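Local coordinates for protein FprA (Mycobacterium tuberculosis, PDB 1LQT) that uses bound FAD to move electrons between NADPH and ferredoxin, and may supply electrons to P450 systems, at residues I191-I196 with R266-F271; R149-G154 with V195-R200. One frame throughout, in Å; residues are numbered along the deposited sequence.

Contact 1: I191-I196 with R266-F271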
ATOM      1  N   ILE A 191     -11.893 -18.436 -11.491  1.00 14.89           N
ATOM      2  CA  ILE A 191     -10.523 -18.875 -11.324  1.00 13.87           C
ATOM      3  C   ILE A 191     -10.480 -20.150 -10.494  1.00 14.19           C
ATOM      4  O   ILE A 191     -11.013 -20.216  -9.399  1.00 16.33           O
ATOM      5  CB  ILE A 191      -9.687 -17.749 -10.694  1.00 14.00           C
ATOM      6  CG1 ILE A 191      -9.539 -16.619 -11.705  1.00 15.41           C
ATOM      7  CG2 ILE A 191      -8.362 -18.276 -10.219  1.00 15.16           C
ATOM      8  CD1 ILE A 191      -9.133 -15.372 -11.113  1.00 15.06           C
ATOM      9  N   GLN A 192      -9.821 -21.154 -11.044  1.00 12.37           N
ATOM     10  CA  GLN A 192      -9.670 -22.442 -10.371  1.00 12.10           C
ATOM     11  C   GLN A 192      -8.273 -22.630  -9.804  1.00 11.66           C
ATOM     12  O   GLN A 192      -8.085 -23.456  -8.954  1.00 13.14           O
ATOM     13  CB  GLN A 192      -9.976 -23.582 -11.349  1.00 13.22           C
ATOM     14  CG  GLN A 192     -11.408 -23.553 -11.900  1.00 17.16           C
ATOM     15  CD  GLN A 192     -12.462 -23.846 -10.864  1.00 22.12           C
ATOM     16  OE1 GLN A 192     -12.182 -24.392  -9.780  1.00 22.59           O
ATOM     17  NE2 GLN A 192     -13.700 -23.490 -11.189  1.00 27.74           N
ATOM     18  N   GLU A 193      -7.301 -21.880 -10.314  1.00 11.61           N
ATOM     19  CA  GLU A 193      -5.921 -22.013  -9.875  1.00 11.14           C
ATOM     20  C   GLU A 193      -5.230 -20.664  -9.961  1.00 10.57           C
ATOM     21  O   GLU A 193      -5.358 -19.972 -10.971  1.00 10.88           O
ATOM     22  CB  GLU A 193      -5.145 -22.999 -10.758  1.00 11.28           C
ATOM     23  CG  GLU A 193      -3.701 -23.202 -10.367  1.00 11.86           C
ATOM     24  CD  GLU A 193      -3.033 -24.326 -11.141  1.00 12.30           C
ATOM     25  OE1 GLU A 193      -3.232 -25.478 -10.766  1.00 14.79           O
ATOM     26  OE2 GLU A 193      -2.335 -24.051 -12.128  1.00 12.83           O
ATOM     27  N   VAL A 194      -4.516 -20.315  -8.902  1.00 10.01           N
ATOM     28  CA  VAL A 194      -3.596 -19.194  -8.918  1.00  9.63           C
ATOM     29  C   VAL A 194      -2.200 -19.759  -8.721  1.00  9.53           C
ATOM     30  O   VAL A 194      -1.968 -20.497  -7.784  1.00 10.47           O
ATOM     31  CB  VAL A 194      -3.886 -18.179  -7.790  1.00 10.67           C
ATOM     32  CG1 VAL A 194      -2.846 -17.080  -7.779  1.00 11.28           C
ATOM     33  CG2 VAL A 194      -5.268 -17.573  -7.945  1.00 11.04           C
ATOM     34  N   VAL A 195      -1.306 -19.391  -9.612  1.00  9.24           N
ATOM     35  CA  VAL A 195       0.094 -19.782  -9.500  1.00  9.07           C
ATOM     36  C   VAL A 195       0.887 -18.553  -9.072  1.00  8.88           C
ATOM     37  O   VAL A 195       0.886 -17.535  -9.745  1.00  9.41           O
ATOM     38  CB  VAL A 195       0.667 -20.325 -10.811  1.00  9.89           C
ATOM     39  CG1 VAL A 195       2.056 -20.846 -10.575  1.00 10.58           C
ATOM     40  CG2 VAL A 195      -0.239 -21.434 -11.355  1.00 10.79           C
ATOM     41  N   ILE A 196       1.503 -18.626  -7.899  1.00  9.29           N
ATOM     42  CA  ILE A 196       2.348 -17.566  -7.327  1.00  9.21           C
ATOM     43  C   ILE A 196       3.776 -17.902  -7.698  1.00  8.83           C
ATOM     44  O   ILE A 196       4.302 -18.948  -7.330  1.00 10.18           O
ATOM     45  CB  ILE A 196       2.187 -17.503  -5.822  1.00 10.11           C
ATOM     46  CG1 ILE A 196       0.744 -17.215  -5.457  1.00 10.91           C
ATOM     47  CG2 ILE A 196       3.123 -16.443  -5.239  1.00 11.34           C
ATOM     48  CD1 ILE A 196       0.449 -17.285  -4.007  1.00 13.10           C
ATOM     49  N   ARG A 266      -6.997 -24.253  -6.367  1.00 12.26           N
ATOM     50  CA  ARG A 266      -5.578 -24.456  -6.047  1.00 12.39           C
ATOM     51  C   ARG A 266      -4.815 -23.129  -5.977  1.00 11.16           C
ATOM     52  O   ARG A 266      -4.928 -22.325  -6.877  1.00 11.31           O
ATOM     53  CB  ARG A 266      -4.913 -25.321  -7.127  1.00 11.70           C
ATOM     54  CG  ARG A 266      -5.382 -26.766  -7.165  1.00 13.89           C
ATOM     55  CD  ARG A 266      -5.074 -27.468  -8.498  1.00 15.57           C
ATOM     56  NE  ARG A 266      -3.668 -27.431  -8.911  1.00 16.55           N
ATOM     57  CZ  ARG A 266      -2.750 -28.341  -8.629  1.00 18.62           C
ATOM     58  NH1 ARG A 266      -3.052 -29.359  -7.856  1.00 19.10           N
ATOM     59  NH2 ARG A 266      -1.523 -28.215  -9.125  1.00 21.75           N
ATOM     60  N   MET A 267      -3.988 -22.994  -4.942  1.00 10.65           N
ATOM     61  CA  MET A 267      -3.025 -21.921  -4.823  1.00  9.95           C
ATOM     62  C   MET A 267      -1.662 -22.579  -4.877  1.00 10.17           C
ATOM     63  O   MET A 267      -1.264 -23.229  -3.926  1.00 10.43           O
ATOM     64  CB  MET A 267      -3.212 -21.162  -3.521  1.00 11.21           C
ATOM     65  CG  MET A 267      -2.355 -19.922  -3.460  1.00 11.57           C
ATOM     66  SD  MET A 267      -2.470 -19.053  -1.882  1.00 12.61           S
ATOM     67  CE  MET A 267      -4.175 -18.512  -1.890  1.00 13.51           C
ATOM     68  N   VAL A 268      -0.965 -22.418  -5.997  1.00 10.05           N
ATOM     69  CA  VAL A 268       0.282 -23.124  -6.271  1.00 10.23           C
ATOM     70  C   VAL A 268       1.463 -22.179  -6.102  1.00 10.05           C
ATOM     71  O   VAL A 268       1.442 -21.063  -6.626  1.00 11.96           O
ATOM     72  CB  VAL A 268       0.282 -23.637  -7.740  1.00 10.67           C
ATOM     73  CG1 VAL A 268       1.572 -24.354  -8.064  1.00 12.12           C
ATOM     74  CG2 VAL A 268      -0.907 -24.524  -8.027  1.00 11.76           C
ATOM     75  N   PHE A 269       2.493 -22.620  -5.390  1.00 10.19           N
ATOM     76  CA  PHE A 269       3.725 -21.843  -5.247  1.00 10.04           C
ATOM     77  C   PHE A 269       4.817 -22.443  -6.118  1.00 10.33           C
ATOM     78  O   PHE A 269       5.165 -23.599  -5.980  1.00 11.39           O
ATOM     79  CB  PHE A 269       4.217 -21.830  -3.803  1.00 10.77           C
ATOM     80  CG  PHE A 269       3.364 -20.992  -2.870  1.00 10.92           C
ATOM     81  CD1 PHE A 269       2.183 -21.479  -2.374  1.00 12.27           C
ATOM     82  CD2 PHE A 269       3.752 -19.730  -2.513  1.00 11.58           C
ATOM     83  CE1 PHE A 269       1.401 -20.725  -1.525  1.00 13.70           C
ATOM     84  CE2 PHE A 269       2.986 -18.964  -1.669  1.00 12.59           C
ATOM     85  CZ  PHE A 269       1.806 -19.452  -1.183  1.00 13.27           C
ATOM     86  N   ARG A 270       5.369 -21.594  -6.984  1.00 10.02           N
ATOM     87  CA  ARG A 270       6.527 -21.924  -7.823  1.00 10.45           C
ATOM     88  C   ARG A 270       7.640 -20.938  -7.486  1.00  9.67           C
ATOM     89  O   ARG A 270       7.422 -19.743  -7.522  1.00 12.45           O
ATOM     90  CB  ARG A 270       6.160 -21.767  -9.289  1.00 11.25           C
ATOM     91  CG  ARG A 270       5.264 -22.862  -9.826  1.00 13.55           C
ATOM     92  CD  ARG A 270       5.974 -24.133 -10.196  1.00 16.19           C
ATOM     93  NE  ARG A 270       7.024 -23.947 -11.189  1.00 16.47           N
ATOM     94  CZ  ARG A 270       6.872 -23.878 -12.517  1.00 18.90           C
ATOM     95  NH1 ARG A 270       5.703 -24.013 -13.111  1.00 20.25           N
ATOM     96  NH2 ARG A 270       7.936 -23.734 -13.270  1.00 20.71           N
ATOM     97  N   PHE A 271       8.796 -21.438  -7.112  1.00  9.00           N
ATOM     98  CA  PHE A 271       9.948 -20.625  -6.817  1.00  8.59           C
ATOM     99  C   PHE A 271      10.962 -20.769  -7.951  1.00  8.79           C
ATOM    100  O   PHE A 271      10.802 -21.552  -8.872  1.00  8.94           O
ATOM    101  CB  PHE A 271      10.557 -20.993  -5.474  1.00  9.00           C
ATOM    102  CG  PHE A 271       9.608 -20.816  -4.324  1.00  8.73           C
ATOM    103  CD1 PHE A 271       9.511 -19.601  -3.660  1.00  9.94           C
ATOM    104  CD2 PHE A 271       8.786 -21.837  -3.919  1.00  9.77           C
ATOM    105  CE1 PHE A 271       8.648 -19.439  -2.607  1.00 10.41           C
ATOM    106  CE2 PHE A 271       7.919 -21.672  -2.867  1.00 10.20           C
ATOM    107  CZ  PHE A 271       7.848 -20.465  -2.200  1.00 10.82           C
TER

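Contact 2: R149-G154 with V195-R200. With ODP (4-oxo-nicotinamide-adenine dinucleotide phosphate), chain I.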
ATOM      1  N   ARG A 149      -7.195 -19.890 -14.964  1.00 11.17           N
ATOM      2  CA  ARG A 149      -5.897 -19.749 -14.292  1.00 10.57           C
ATOM      3  C   ARG A 149      -5.455 -18.291 -14.243  1.00  9.88           C
ATOM      4  O   ARG A 149      -5.470 -17.584 -15.256  1.00 10.36           O
ATOM      5  CB  ARG A 149      -4.784 -20.563 -14.950  1.00 10.46           C
ATOM      6  CG  ARG A 149      -3.456 -20.447 -14.208  1.00 10.36           C
ATOM      7  CD  ARG A 149      -2.323 -21.296 -14.749  1.00 10.36           C
ATOM      8  NE  ARG A 149      -2.582 -22.723 -14.532  1.00 11.52           N
ATOM      9  CZ  ARG A 149      -2.870 -23.605 -15.504  1.00 11.56           C
ATOM     10  NH1 ARG A 149      -2.914 -23.271 -16.783  1.00 11.99           N
ATOM     11  NH2 ARG A 149      -3.110 -24.858 -15.185  1.00 13.19           N
ATOM     12  N   ALA A 150      -5.053 -17.887 -13.042  1.00  9.56           N
ATOM     13  CA  ALA A 150      -4.399 -16.600 -12.837  1.00  9.83           C
ATOM     14  C   ALA A 150      -2.963 -16.862 -12.372  1.00  9.42           C
ATOM     15  O   ALA A 150      -2.696 -17.833 -11.665  1.00  9.44           O
ATOM     16  CB  ALA A 150      -5.135 -15.790 -11.805  1.00 10.19           C
ATOM     17  N   VAL A 151      -2.062 -15.964 -12.750  1.00  9.42           N
ATOM     18  CA  VAL A 151      -0.666 -16.010 -12.327  1.00  9.32           C
ATOM     19  C   VAL A 151      -0.366 -14.714 -11.600  1.00  8.95           C
ATOM     20  O   VAL A 151      -0.674 -13.643 -12.081  1.00 10.25           O
ATOM     21  CB  VAL A 151       0.226 -16.197 -13.535  1.00  9.71           C
ATOM     22  CG1 VAL A 151       1.687 -16.072 -13.151  1.00 11.52           C
ATOM     23  CG2 VAL A 151      -0.023 -17.568 -14.178  1.00 10.16           C
ATOM     24  N   VAL A 152       0.245 -14.853 -10.431  1.00  8.81           N
ATOM     25  CA  VAL A 152       0.689 -13.739  -9.612  1.00  8.54           C
ATOM     26  C   VAL A 152       2.197 -13.803  -9.526  1.00  8.55           C
ATOM     27  O   VAL A 152       2.767 -14.807  -9.129  1.00  9.62           O
ATOM     28  CB  VAL A 152       0.068 -13.786  -8.210  1.00  9.35           C
ATOM     29  CG1 VAL A 152       0.579 -12.613  -7.371  1.00 10.30           C
ATOM     30  CG2 VAL A 152      -1.452 -13.755  -8.273  1.00 10.28           C
ATOM     31  N   ILE A 153       2.847 -12.719  -9.915  1.00  8.72           N
ATOM     32  CA  ILE A 153       4.312 -12.628  -9.860  1.00  8.69           C
ATOM     33  C   ILE A 153       4.718 -11.947  -8.561  1.00  8.49           C
ATOM     34  O   ILE A 153       4.212 -10.878  -8.268  1.00  9.12           O
ATOM     35  CB  ILE A 153       4.880 -11.847 -11.044  1.00  8.86           C
ATOM     36  CG1 ILE A 153       4.342 -12.340 -12.384  1.00  9.85           C
ATOM     37  CG2 ILE A 153       6.402 -11.862 -10.991  1.00  9.27           C
ATOM     38  CD1 ILE A 153       4.589 -13.789 -12.701  1.00 10.56           C
ATOM     39  N   GLY A 154       5.619 -12.565  -7.805  1.00  8.80           N
ATOM     40  CA  GLY A 154       6.181 -11.977  -6.617  1.00  8.32           C
ATOM     41  C   GLY A 154       5.994 -12.842  -5.390  1.00  8.26           C
ATOM     42  O   GLY A 154       5.122 -13.705  -5.345  1.00  9.25           O
ATOM     43  N   VAL A 195      -1.306 -19.391  -9.612  1.00  9.24           N
ATOM     44  CA  VAL A 195       0.094 -19.782  -9.500  1.00  9.07           C
ATOM     45  C   VAL A 195       0.887 -18.553  -9.072  1.00  8.88           C
ATOM     46  O   VAL A 195       0.886 -17.535  -9.745  1.00  9.41           O
ATOM     47  CB  VAL A 195       0.667 -20.325 -10.811  1.00  9.89           C
ATOM     48  CG1 VAL A 195       2.056 -20.846 -10.575  1.00 10.58           C
ATOM     49  CG2 VAL A 195      -0.239 -21.434 -11.355  1.00 10.79           C
ATOM     50  N   ILE A 196       1.503 -18.626  -7.899  1.00  9.29           N
ATOM     51  CA  ILE A 196       2.348 -17.566  -7.327  1.00  9.21           C
ATOM     52  C   ILE A 196       3.776 -17.902  -7.698  1.00  8.83           C
ATOM     53  O   ILE A 196       4.302 -18.948  -7.330  1.00 10.18           O
ATOM     54  CB  ILE A 196       2.187 -17.503  -5.822  1.00 10.11           C
ATOM     55  CG1 ILE A 196       0.744 -17.215  -5.457  1.00 10.91           C
ATOM     56  CG2 ILE A 196       3.123 -16.443  -5.239  1.00 11.34           C
ATOM     57  CD1 ILE A 196       0.449 -17.285  -4.007  1.00 13.10           C
ATOM     58  N   VAL A 197       4.406 -16.987  -8.420  1.00  9.35           N
ATOM     59  CA  VAL A 197       5.689 -17.232  -9.076  1.00  9.63           C
ATOM     60  C   VAL A 197       6.757 -16.309  -8.480  1.00  9.18           C
ATOM     61  O   VAL A 197       6.709 -15.087  -8.669  1.00  9.16           O
ATOM     62  CB  VAL A 197       5.553 -16.981 -10.589  1.00 10.53           C
ATOM     63  CG1 VAL A 197       6.836 -17.312 -11.309  1.00 12.18           C
ATOM     64  CG2 VAL A 197       4.406 -17.789 -11.169  1.00 11.56           C
ATOM     65  N   GLY A 198       7.710 -16.910  -7.770  1.00  9.15           N
ATOM     66  CA  GLY A 198       8.811 -16.217  -7.128  1.00  8.62           C
ATOM     67  C   GLY A 198      10.095 -16.424  -7.897  1.00  8.52           C
ATOM     68  O   GLY A 198      10.441 -17.546  -8.220  1.00  8.44           O
ATOM     69  N   ARG A 199      10.853 -15.348  -8.108  1.00  8.74           N
ATOM     70  CA  ARG A 199      12.082 -15.422  -8.881  1.00  8.84           C
ATOM     71  C   ARG A 199      13.231 -16.052  -8.124  1.00  8.48           C
ATOM     72  O   ARG A 199      14.058 -16.749  -8.738  1.00  8.61           O
ATOM     73  CB  ARG A 199      12.459 -14.062  -9.466  1.00  8.84           C
ATOM     74  CG  ARG A 199      12.816 -12.981  -8.454  1.00  9.50           C
ATOM     75  CD  ARG A 199      13.346 -11.754  -9.130  1.00 10.75           C
ATOM     76  NE  ARG A 199      13.549 -10.684  -8.167  1.00 10.75           N
ATOM     77  CZ  ARG A 199      13.892  -9.462  -8.523  1.00 11.61           C
ATOM     78  NH1 ARG A 199      14.088  -9.178  -9.797  1.00 12.29           N
ATOM     79  NH2 ARG A 199      14.057  -8.538  -7.607  1.00 12.24           N
ATOM     80  N   ARG A 200      13.321 -15.778  -6.822  1.00  9.05           N
ATOM     81  CA  ARG A 200      14.305 -16.415  -5.964  1.00  8.67           C
ATOM     82  C   ARG A 200      13.654 -17.602  -5.268  1.00  9.12           C
ATOM     83  O   ARG A 200      12.648 -18.112  -5.727  1.00  9.07           O
ATOM     84  CB  ARG A 200      14.998 -15.398  -5.057  1.00  9.10           C
ATOM     85  CG  ARG A 200      15.799 -14.361  -5.856  1.00  9.50           C
ATOM     86  CD  ARG A 200      16.710 -13.506  -5.026  1.00  9.56           C
ATOM     87  NE  ARG A 200      15.947 -12.641  -4.135  1.00  9.64           N
ATOM     88  CZ  ARG A 200      16.445 -12.072  -3.047  1.00  9.86           C
ATOM     89  NH1 ARG A 200      17.693 -12.297  -2.662  1.00 11.41           N
ATOM     90  NH2 ARG A 200      15.668 -11.329  -2.287  1.00 11.68           N
TER
HETATM   91  O1X ODP I2458      13.729 -11.358  -5.336  1.00 13.02           O
HETATM   92  P2B ODP I2458      13.012 -10.307  -4.544  1.00 11.92           P
HETATM   93  O2X ODP I2458      13.092 -10.499  -3.044  1.00 12.96           O
HETATM   94  O3X ODP I2458      13.397  -8.892  -4.944  1.00 13.06           O
HETATM   95  O2B ODP I2458      11.472 -10.532  -4.968  1.00  9.41           O
HETATM   96  C2B ODP I2458      10.470  -9.538  -4.772  1.00  8.77           C
HETATM   97  C3B ODP I2458       9.508  -9.810  -3.639  1.00  8.73           C
HETATM   98  O3B ODP I2458       9.186 -11.192  -3.589  1.00  9.30           O
HETATM   99  C1B ODP I2458       9.560  -9.527  -5.945  1.00  8.50           C
HETATM  100  N9A ODP I2458      10.071  -8.964  -7.170  1.00  8.91           N
HETATM  101  C8A ODP I2458      10.558  -7.700  -7.390  1.00  9.52           C
HETATM  102  N7A ODP I2458      10.879  -7.510  -8.656  1.00  9.77           N
HETATM  103  C5A ODP I2458      10.593  -8.687  -9.307  1.00  9.40           C
HETATM  104  C4A ODP I2458      10.097  -9.598  -8.371  1.00  9.23           C
HETATM  105  N3A ODP I2458       9.691 -10.861  -8.652  1.00  9.18           N
HETATM  106  C2A ODP I2458       9.822 -11.202  -9.946  1.00  9.68           C
HETATM  107  N1A ODP I2458      10.284 -10.377 -10.927  1.00 10.04           N
HETATM  108  C6A ODP I2458      10.675  -9.105 -10.615  1.00  9.61           C
HETATM  109  N6A ODP I2458      11.057  -8.316 -11.629  1.00 11.14           N
HETATM  110  O4B ODP I2458       8.463  -8.753  -5.495  1.00  9.16           O
HETATM  111  C4B ODP I2458       8.269  -9.042  -4.103  1.00  9.32           C
HETATM  112  C5B ODP I2458       8.052  -7.757  -3.360  1.00  9.70           C
HETATM  113  O5B ODP I2458       7.686  -8.082  -2.039  1.00  9.24           O
HETATM  114  PA  ODP I2458       7.635  -6.929  -0.937  1.00  9.82           P
HETATM  115  O1A ODP I2458       7.335  -7.558   0.347  1.00 10.37           O
HETATM  116  O2A ODP I2458       8.825  -6.057  -1.022  1.00 11.09           O
HETATM  117  O3  ODP I2458       6.431  -6.019  -1.459  1.00  9.19           O
HETATM  118  PN  ODP I2458       4.812  -6.158  -1.349  1.00  9.28           P
HETATM  119  O1N ODP I2458       4.391  -7.572  -1.453  1.00  9.66           O
HETATM  120  O2N ODP I2458       4.320  -5.153  -2.314  1.00  9.92           O
HETATM  121  O5D ODP I2458       4.517  -5.711   0.134  1.00  9.11           O
HETATM  122  C5D ODP I2458       4.815  -4.345   0.522  1.00 10.34           C
HETATM  123  C4D ODP I2458       4.911  -4.287   2.031  1.00 10.89           C
HETATM  124  O4D ODP I2458       3.632  -4.354   2.651  1.00 12.08           O
HETATM  125  C1D ODP I2458       3.632  -5.407   3.617  1.00 12.43           C
HETATM  126  C2D ODP I2458       4.718  -6.305   3.200  1.00 11.64           C
HETATM  127  O2D ODP I2458       5.087  -7.264   4.123  1.00 12.42           O
HETATM  128  C3D ODP I2458       5.751  -5.417   2.612  1.00 10.89           C
HETATM  129  O3D ODP I2458       6.572  -4.942   3.659  1.00 13.72           O
HETATM  130  N1N ODP I2458       2.327  -5.914   3.860  1.00 11.80           N
HETATM  131  C2N ODP I2458       2.100  -6.553   5.100  1.00 12.02           C
HETATM  132  C3N ODP I2458       1.031  -7.379   5.209  1.00 11.82           C
HETATM  133  C7N ODP I2458       0.914  -8.047   6.587  1.00 13.09           C
HETATM  134  N7N ODP I2458      -0.095  -8.866   6.730  1.00 16.61           N
HETATM  135  O7N ODP I2458       1.785  -7.780   7.444  1.00 12.96           O
HETATM  136  C4N ODP I2458       0.151  -7.672   4.157  1.00 14.14           C
HETATM  137  O99 ODP I2458      -0.811  -8.496   4.241  1.00 16.56           O
HETATM  138  C5N ODP I2458       0.426  -7.012   2.873  1.00 12.89           C
HETATM  139  C6N ODP I2458       1.537  -6.149   2.750  1.00 12.45           C

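Contact 1: I191-I196 with R266-F271
Ile196 carries the apolar centre of this pairing. Its CG1 stands anti to the carbonyl carbon and the chain runs on extended, so CD1 lies over one face of the Phe269 ring, 4.1 Å from its centroid, a CH-pi contact. The same methyl meets Met267 CG at 3.9 Å, with Met267 SD close behind. These three residues lie on the face of the NADP-binding domain's parallel Rossmann-type sheet that helix 157-167 covers: Ala163 of that helix touches both Ile196 and Met267, and Leu167 packs on Val194. Strands 193-197 and 265-270 are neighbours here, their short segments 4.7 Å apart at closest approach and 19° from exactly parallel.

Between them the backbone forms a regular parallel ladder. The amides of Val194 and Ile196 donate to Arg266 O and Val268 O, and Val194 O and Ile196 O in turn accept from the amides of Val268 and Arg270. The bond from Arg270 N to Ile196 O is nearly straight (176° at the hydrogen), and Arg266 N to Gln192 O extends the ladder one step beyond the strand start.

On the other face Val195 CG1 rests against Arg270 CG at 3.9 Å, before the arginine chain folds back through chi2 and chi3 to a salt bridge with Glu311. At the N-terminal end of the paired strands Glu193 keeps CG anti to its backbone N and runs alongside Arg266, crossing Val268 obliquely, with OE1 against its CG2. Glu193 OE2 is held by Arg149, while OE1, using its anti lone pair, lies in the Arg266 guanidinium plane at its edge, although the carboxylate itself is turned about 43° from that plane: Glu193 OE1 lies 2.7 Å from Arg266 NE.

Contact 2: R149-G154 with V195-R200
Strands 149-153 and 195-197 run parallel, 22° apart in direction, and are joined by four backbone hydrogen bonds: Val195 N to Ala150 O, Val152 N to Val195 O, Val197 N to Val152 O and Gly154 N to Val197 O. The last donor sits above the carbonyl plane of Val197, as the chain leaves the strand. Val151 CG1 crosses obliquely to Val197 CG2 at 3.8 Å, and Ile153, bent at chi2 (-58°), brings CD1 to 3.9 Å from Val197 CB. At the far end of the same face Arg149 lays CD beside Val195 CG2. On the opposite face, with Val152, Ile196 CG2 abuts Gly154 O at 3.4 Å.

This is the nucleotide-binding end of a Rossmann-type fold: Gly154 probably opens a GxGxxA motif, and the chain goes on into helix 157-167. At the Gly154 phi of 124° a CB would collide with the carbonyl oxygen of Ile153, which calls for glycine. Ile153 CG2 touches C2A of the bound NADP derivative at 3.6 Å. After Gly198, the two arginines grip its 2'-phosphate, the group that sets NADP apart from NAD. Arg199 extends from CG to NE and lays one guanidinium face over the adenine, with C5A above its centre, while Arg199 NE and NH2 bond O1X and O3X. Arg200, bent at chi3, comes in edge-on: its NE shares O1X with Arg199, and Arg200 NH2 gives O2X a bond of 2.8 Å. Arg200 NH1 is tied back to Val302 O.

From the N terminus, strand 149-153 comes first, and after helix 157-167 and two shorter helices the chain returns as strand 193-197, where contact 2 closes a loop of some 40 residues. Contact 1 closes the next, longer loop, through helix 209-214, strand 221-224 and helices 235-241 and 243-256 to strand 265-270. The loops follow one another along the chain, meeting at Val195 and Ile196, so strand 193-197 is the middle member of three neighbouring strands. The two contacts also touch directly: Arg149 and Glu193 tie them by a salt bridge, Val194 CG1 packs on Val152 CG2, and Arg270 O probably accepts from Gly198 N, just before the phosphate-binding arginines.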